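Taurocyamine kinase (Schistosoma mansoni, PDB 4WOD) catalyses the reversible transfer of phosphate between ATP and the guanidino substrate taurocyamine, with magnesium as cofactor. Local coordinates at residues Thr120-Gly125 against Leu276-His281; Phe183-Asp188 against Arg205-Asn210. The protein carries 4 engineered substitutions. One frame throughout, in Å; residues are numbered along the deposited sequence.

Contact 1: residues Thr120-Gly125 against Leu276-His281; sequences TRVRLG and LRASVH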
loop_
_atom_site.group_PDB
_atom_site.type_symbol
_atom_site.label_atom_id
_atom_site.label_comp_id
_atom_site.label_asym_id
_atom_site.label_seq_id
_atom_site.Cartn_x
_atom_site.Cartn_y
_atom_site.Cartn_z
ATOM N N THR A 120 -24.155 -6.205 9.030
ATOM C CA THR A 120 -23.467 -7.387 8.566
ATOM C C THR A 120 -24.261 -7.898 7.381
ATOM O O THR A 120 -25.494 -7.867 7.384
ATOM C CB THR A 120 -23.378 -8.469 9.669
ATOM O OG1 THR A 120 -22.658 -7.960 10.793
ATOM C CG2 THR A 120 -22.697 -9.746 9.158
ATOM N N ARG A 121 -23.556 -8.364 6.365
ATOM C CA ARG A 121 -24.206 -8.751 5.127
ATOM C C ARG A 121 -23.420 -9.901 4.497
ATOM O O ARG A 121 -22.198 -9.906 4.557
ATOM C CB ARG A 121 -24.293 -7.515 4.209
ATOM C CG ARG A 121 -24.417 -7.772 2.719
ATOM C CD ARG A 121 -24.541 -6.437 1.953
ATOM N NE ARG A 121 -24.600 -6.593 0.495
ATOM C CZ ARG A 121 -23.592 -7.011 -0.275
ATOM N NH1 ARG A 121 -22.412 -7.306 0.258
ATOM N NH2 ARG A 121 -23.756 -7.114 -1.592
ATOM N N VAL A 122 -24.107 -10.902 3.951
ATOM C CA VAL A 122 -23.434 -11.920 3.139
ATOM C C VAL A 122 -24.147 -12.066 1.778
ATOM O O VAL A 122 -25.381 -12.138 1.689
ATOM C CB VAL A 122 -23.355 -13.300 3.851
ATOM C CG1 VAL A 122 -22.470 -14.254 3.062
ATOM C CG2 VAL A 122 -22.791 -13.144 5.257
ATOM N N ARG A 123 -23.344 -12.074 0.725
ATOM C CA ARG A 123 -23.836 -12.079 -0.641
ATOM C C ARG A 123 -23.268 -13.260 -1.416
ATOM O O ARG A 123 -22.100 -13.613 -1.241
ATOM C CB ARG A 123 -23.456 -10.765 -1.340
ATOM C CG ARG A 123 -23.788 -10.709 -2.833
ATOM C CD ARG A 123 -22.676 -10.020 -3.624
ATOM N NE ARG A 123 -21.635 -10.967 -4.026
ATOM C CZ ARG A 123 -20.394 -10.621 -4.351
ATOM N NH1 ARG A 123 -20.023 -9.346 -4.316
ATOM N NH2 ARG A 123 -19.516 -11.556 -4.704
ATOM N N LEU A 124 -24.099 -13.876 -2.254
ATOM C CA LEU A 124 -23.633 -14.807 -3.272
ATOM C C LEU A 124 -24.395 -14.600 -4.584
ATOM O O LEU A 124 -25.395 -13.870 -4.637
ATOM C CB LEU A 124 -23.766 -16.263 -2.813
ATOM C CG LEU A 124 -25.095 -16.822 -2.306
ATOM C CD1 LEU A 124 -26.120 -17.081 -3.418
ATOM C CD2 LEU A 124 -24.817 -18.097 -1.503
ATOM N N GLY A 125 -23.921 -15.275 -5.621
ATOM C CA GLY A 125 -24.507 -15.186 -6.949
ATOM C C GLY A 125 -24.566 -16.570 -7.577
ATOM O O GLY A 125 -23.835 -17.476 -7.157
ATOM N N LEU A 276 -18.868 -15.847 -2.811
ATOM C CA LEU A 276 -19.328 -15.338 -1.531
ATOM C C LEU A 276 -18.580 -14.089 -1.071
ATOM O O LEU A 276 -17.351 -14.065 -1.037
ATOM C CB LEU A 276 -19.216 -16.433 -0.467
ATOM C CG LEU A 276 -19.921 -16.177 0.871
ATOM C CD1 LEU A 276 -21.223 -16.949 0.936
ATOM C CD2 LEU A 276 -19.013 -16.554 2.039
ATOM N N ARG A 277 -19.335 -13.043 -0.738
ATOM C CA ARG A 277 -18.764 -11.861 -0.091
ATOM C C ARG A 277 -19.480 -11.632 1.223
ATOM O O ARG A 277 -20.640 -11.194 1.243
ATOM C CB ARG A 277 -18.871 -10.615 -0.964
ATOM C CG ARG A 277 -18.094 -9.427 -0.383
ATOM C CD ARG A 277 -18.270 -8.133 -1.199
ATOM N NE ARG A 277 -19.289 -7.273 -0.597
ATOM C CZ ARG A 277 -19.029 -6.196 0.144
ATOM N NH1 ARG A 277 -20.023 -5.478 0.659
ATOM N NH2 ARG A 277 -17.777 -5.820 0.360
ATOM N N ALA A 278 -18.797 -11.987 2.307
ATOM C CA ALA A 278 -19.282 -11.741 3.652
ATOM C C ALA A 278 -18.657 -10.453 4.106
ATOM O O ALA A 278 -17.456 -10.284 3.962
ATOM C CB ALA A 278 -18.896 -12.867 4.582
ATOM N N SER A 279 -19.435 -9.567 4.699
ATOM C CA SER A 279 -18.861 -8.290 5.098
ATOM C C SER A 279 -19.580 -7.616 6.264
ATOM O O SER A 279 -20.721 -7.949 6.579
ATOM C CB SER A 279 -18.862 -7.353 3.899
ATOM O OG SER A 279 -20.168 -6.880 3.689
ATOM N N VAL A 280 -18.896 -6.660 6.891
ATOM C CA VAL A 280 -19.512 -5.733 7.836
ATOM C C VAL A 280 -19.233 -4.297 7.419
ATOM O O VAL A 280 -18.211 -4.023 6.774
ATOM C CB VAL A 280 -18.989 -5.917 9.280
ATOM C CG1 VAL A 280 -19.426 -7.240 9.819
ATOM C CG2 VAL A 280 -17.425 -5.761 9.342
ATOM N N HIS A 281 -20.150 -3.398 7.774
ATOM C CA HIS A 281 -19.851 -1.967 7.808
ATOM C C HIS A 281 -19.381 -1.636 9.218
ATOM O O HIS A 281 -20.150 -1.757 10.175
ATOM C CB HIS A 281 -21.068 -1.121 7.445
ATOM C CG HIS A 281 -21.252 -0.927 5.978
ATOM N ND1 HIS A 281 -21.196 -1.967 5.077
ATOM C CD2 HIS A 281 -21.485 0.191 5.249
ATOM C CE1 HIS A 281 -21.390 -1.502 3.856
ATOM N NE2 HIS A 281 -21.568 -0.195 3.933
#

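Contact 2: residues Phe183-Asp188 against Arg205-Asn210; sequences FLFRND and RGIFIN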
loop_
_atom_site.group_PDB
_atom_site.type_symbol
_atom_site.label_atom_id
_atom_site.label_comp_id
_atom_site.label_asym_id
_atom_site.label_seq_id
_atom_site.Cartn_x
_atom_site.Cartn_y
_atom_site.Cartn_z
ATOM N N PHE A 183 -32.902 -1.488 -1.689
ATOM C CA PHE A 183 -33.306 -2.798 -2.174
ATOM C C PHE A 183 -33.258 -2.874 -3.695
ATOM O O PHE A 183 -33.251 -3.961 -4.270
ATOM C CB PHE A 183 -34.708 -3.135 -1.684
ATOM C CG PHE A 183 -34.800 -3.282 -0.196
ATOM C CD1 PHE A 183 -33.687 -3.659 0.541
ATOM C CD2 PHE A 183 -35.989 -3.029 0.466
ATOM C CE1 PHE A 183 -33.763 -3.794 1.920
ATOM C CE2 PHE A 183 -36.077 -3.165 1.847
ATOM C CZ PHE A 183 -34.962 -3.548 2.572
ATOM N N LEU A 184 -33.230 -1.725 -4.354
ATOM C CA LEU A 184 -33.385 -1.718 -5.804
ATOM C C LEU A 184 -32.097 -1.340 -6.516
ATOM O O LEU A 184 -31.369 -0.443 -6.086
ATOM C CB LEU A 184 -34.503 -0.767 -6.218
ATOM C CG LEU A 184 -34.878 -0.795 -7.698
ATOM C CD1 LEU A 184 -35.200 -2.220 -8.131
ATOM C CD2 LEU A 184 -36.050 0.134 -7.968
ATOM N N PHE A 185 -31.825 -2.033 -7.616
ATOM C CA PHE A 185 -30.663 -1.721 -8.419
ATOM C C PHE A 185 -31.065 -0.840 -9.576
ATOM O O PHE A 185 -32.228 -0.836 -9.984
ATOM C CB PHE A 185 -29.980 -2.991 -8.920
ATOM C CG PHE A 185 -30.868 -3.917 -9.721
ATOM C CD1 PHE A 185 -30.981 -3.782 -11.096
ATOM C CD2 PHE A 185 -31.524 -4.975 -9.106
ATOM C CE1 PHE A 185 -31.737 -4.668 -11.836
ATOM C CE2 PHE A 185 -32.298 -5.849 -9.839
ATOM C CZ PHE A 185 -32.402 -5.698 -11.210
ATOM N N ARG A 186 -30.100 -0.092 -10.098
ATOM C CA ARG A 186 -30.367 0.852 -11.175
ATOM C C ARG A 186 -29.426 0.599 -12.343
ATOM O O ARG A 186 -28.434 -0.113 -12.201
ATOM C CB ARG A 186 -30.222 2.298 -10.681
ATOM C CG ARG A 186 -31.267 2.724 -9.655
ATOM C CD ARG A 186 -31.015 4.149 -9.166
ATOM N NE ARG A 186 -29.614 4.371 -8.813
ATOM C CZ ARG A 186 -29.067 5.571 -8.641
ATOM N NH1 ARG A 186 -29.807 6.665 -8.781
ATOM N NH2 ARG A 186 -27.782 5.680 -8.324
ATOM N N ASN A 187 -29.752 1.175 -13.494
ATOM C CA ASN A 187 -28.889 1.100 -14.661
ATOM C C ASN A 187 -27.903 2.257 -14.683
ATOM O O ASN A 187 -27.945 3.098 -15.574
ATOM C CB ASN A 187 -29.715 1.082 -15.952
ATOM C CG ASN A 187 -30.762 2.194 -16.005
ATOM O OD1 ASN A 187 -31.399 2.516 -15.002
ATOM N ND2 ASN A 187 -30.946 2.776 -17.183
ATOM N N ASP A 188 -27.005 2.295 -13.707
ATOM C CA ASP A 188 -26.103 3.436 -13.575
ATOM C C ASP A 188 -24.603 3.095 -13.601
ATOM O O ASP A 188 -23.775 3.945 -13.292
ATOM C CB ASP A 188 -26.439 4.201 -12.286
ATOM C CG ASP A 188 -26.189 3.381 -11.025
ATOM O OD1 ASP A 188 -25.974 2.147 -11.119
ATOM O OD2 ASP A 188 -26.222 3.979 -9.924
ATOM N N ARG A 205 -36.156 -8.397 -15.455
ATOM C CA ARG A 205 -35.446 -8.058 -14.227
ATOM C C ARG A 205 -36.388 -7.774 -13.076
ATOM O O ARG A 205 -37.515 -7.300 -13.270
ATOM C CB ARG A 205 -34.561 -6.841 -14.457
ATOM C CG ARG A 205 -33.508 -7.088 -15.527
ATOM C CD ARG A 205 -33.167 -5.813 -16.235
ATOM N NE ARG A 205 -31.969 -5.971 -17.055
ATOM C CZ ARG A 205 -31.969 -6.061 -18.379
ATOM N NH1 ARG A 205 -33.115 -6.014 -19.046
ATOM N NH2 ARG A 205 -30.814 -6.199 -19.028
ATOM N N GLY A 206 -35.918 -8.049 -11.867
ATOM C CA GLY A 206 -36.707 -7.733 -10.698
ATOM C C GLY A 206 -35.983 -7.964 -9.397
ATOM O O GLY A 206 -34.809 -8.375 -9.377
ATOM N N ILE A 207 -36.682 -7.671 -8.300
ATOM C CA ILE A 207 -36.126 -7.924 -6.973
ATOM C C ILE A 207 -37.126 -8.651 -6.098
ATOM O O ILE A 207 -38.341 -8.516 -6.283
ATOM C CB ILE A 207 -35.697 -6.613 -6.249
ATOM C CG1 ILE A 207 -36.906 -5.743 -5.926
ATOM C CG2 ILE A 207 -34.728 -5.817 -7.087
ATOM C CD1 ILE A 207 -36.570 -4.608 -4.981
ATOM N N PHE A 208 -36.610 -9.414 -5.142
ATOM C CA PHE A 208 -37.449 -10.144 -4.201
ATOM C C PHE A 208 -37.005 -9.812 -2.776
ATOM O O PHE A 208 -35.803 -9.807 -2.483
ATOM C CB PHE A 208 -37.366 -11.657 -4.455
ATOM C CG PHE A 208 -38.167 -12.485 -3.473
ATOM C CD1 PHE A 208 -39.469 -12.860 -3.767
ATOM C CD2 PHE A 208 -37.623 -12.868 -2.248
ATOM C CE1 PHE A 208 -40.219 -13.609 -2.867
ATOM C CE2 PHE A 208 -38.365 -13.623 -1.344
ATOM C CZ PHE A 208 -39.660 -13.994 -1.651
ATOM N N ILE A 209 -37.975 -9.528 -1.904
ATOM C CA ILE A 209 -37.711 -9.196 -0.509
ATOM C C ILE A 209 -38.629 -10.005 0.396
ATOM O O ILE A 209 -39.827 -10.128 0.112
ATOM C CB ILE A 209 -37.933 -7.695 -0.204
ATOM C CG1 ILE A 209 -37.629 -6.826 -1.421
ATOM C CG2 ILE A 209 -37.138 -7.241 1.043
ATOM C CD1 ILE A 209 -37.903 -5.374 -1.190
ATOM N N ASN A 210 -38.086 -10.557 1.479
ATOM C CA ASN A 210 -38.936 -11.268 2.425
ATOM C C ASN A 210 -39.584 -10.280 3.393
ATOM O O ASN A 210 -39.236 -9.095 3.422
ATOM C CB ASN A 210 -38.164 -12.369 3.178
ATOM C CG ASN A 210 -37.099 -11.830 4.150
ATOM O OD1 ASN A 210 -36.592 -10.712 4.018
ATOM N ND2 ASN A 210 -36.729 -12.667 5.110
#

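Contact 1: residues Thr120-Gly125 against Leu276-His281
Arg-121 and Ser-279 hold each other by two backbone hydrogen bonds, and Arg-123 and Arg-277 do the same two residues further on, so that strands 117-126 and 277-283 run antiparallel as neighbours in the middle of the catalytic-domain sheet. The bond from Ser-279 N to Arg-121 O is 2.8 Å long. Between these hydrogen-bonded pairs, Val-122 and Ala-278 form a non-hydrogen-bonded pair.

The tight side is the apolar face. Val-122 spreads its two methyls over two partners: CG1, anti to the backbone N (chi1 -171°), meets Leu-276 CD1 at 3.7 Å, while CG2 lies 4.0 Å from Ala-278 CB. Thr-120 and Val-280 stand side by side on this face, and Thr-120 OG1 is bound by Gly-233 O. Helix 236-251 packs on this face, where Val-239 and Leu-243 touch Val-122.

The other face carries three arginines and is partly open to solvent at Arg-121 and Arg-277. The guanidinium of Arg-123 lies with one face on the aliphatic root of Arg-277, whose CB is 3.7 Å from Arg-123 CZ; Asn-271 and Thr-275 take up its NH2. The chain of Arg-121, extended from CG to NE, turns at its last torsion (chi4 -68°) and sets NH1 3.0 Å from Arg-277 NH1, two donors that cannot bond, with the guanidinium planes 51° apart. Arg-277 NH2 is salt-bridged to Asp-320.

Such closeness of like charges would probably be unfavourable if uncompensated; Asp-320 answers part of it, and the cluster is consistent with the predicted ATP-binding role of both segments, where phosphates could add negative charge.

Contact 2: residues Phe183-Asp188 against Arg205-Asn210
Ile-207 is met by three consecutive residues, Phe-183, Leu-184 and Phe-185, and no hydrogen bond joins the two segments. Its CD1 rests 3.5 Å from Phe-183 O, while the other branch, CG2, meets Leu-184 CD1 at 3.8 Å and Phe-185 CE2 at 3.7 Å. With CG1 set between the backbone N and the carbonyl carbon (chi1 66°), both branches of Ile-207 can face the loop. Two residues along the strand, Ile-209 extends its CD1 to 3.5 Å from Phe-183 CD2, and its CG2 lies over one face of that ring, offset toward the rim. At the other end the Phe-185 ring turns its edge to the chain: Gly-206 O lies in the ring plane, 3.6 Å from CE2, and Arg-205 CB is 4.1 Å from CZ.

The loop after helix 172-180 is thereby laid over strand 206-210, a member of the antiparallel sheet that forms the catalytic domain of phosphagen kinases.

Further out, Trp-218 of strand 215-219 steadies the loop twice, since its NE1 donates to Phe-183 O and its ring meets that of Phe-185 at about 60°. Helix 172-180 presses on the apolar side chains through Leu-178, which touches both Leu-184 and Ile-209. Beyond Phe-185, Arg-205 NH2 is held by the carbonyls of Gly-197 and Ile-199.

How the contacts relate
Both contacts reach the same antiparallel sheet of the first repeat, with centres about 17 Å apart and nearest atoms about 10 Å apart, so they do not touch. Contact 1 joins two neighbouring strands in the middle of the sheet; contact 2 lays a loop on strand 206-210, second from one edge. Both are mostly buried, but contact 1 is built on backbone hydrogen bonds and has a positively charged face, whereas contact 2 is almost wholly apolar between its segments. The arginine-rich face lies nearer the bound arginine: the side chain of Arg-123 is about 6 Å from it, that of Phe-185 about 11 Å.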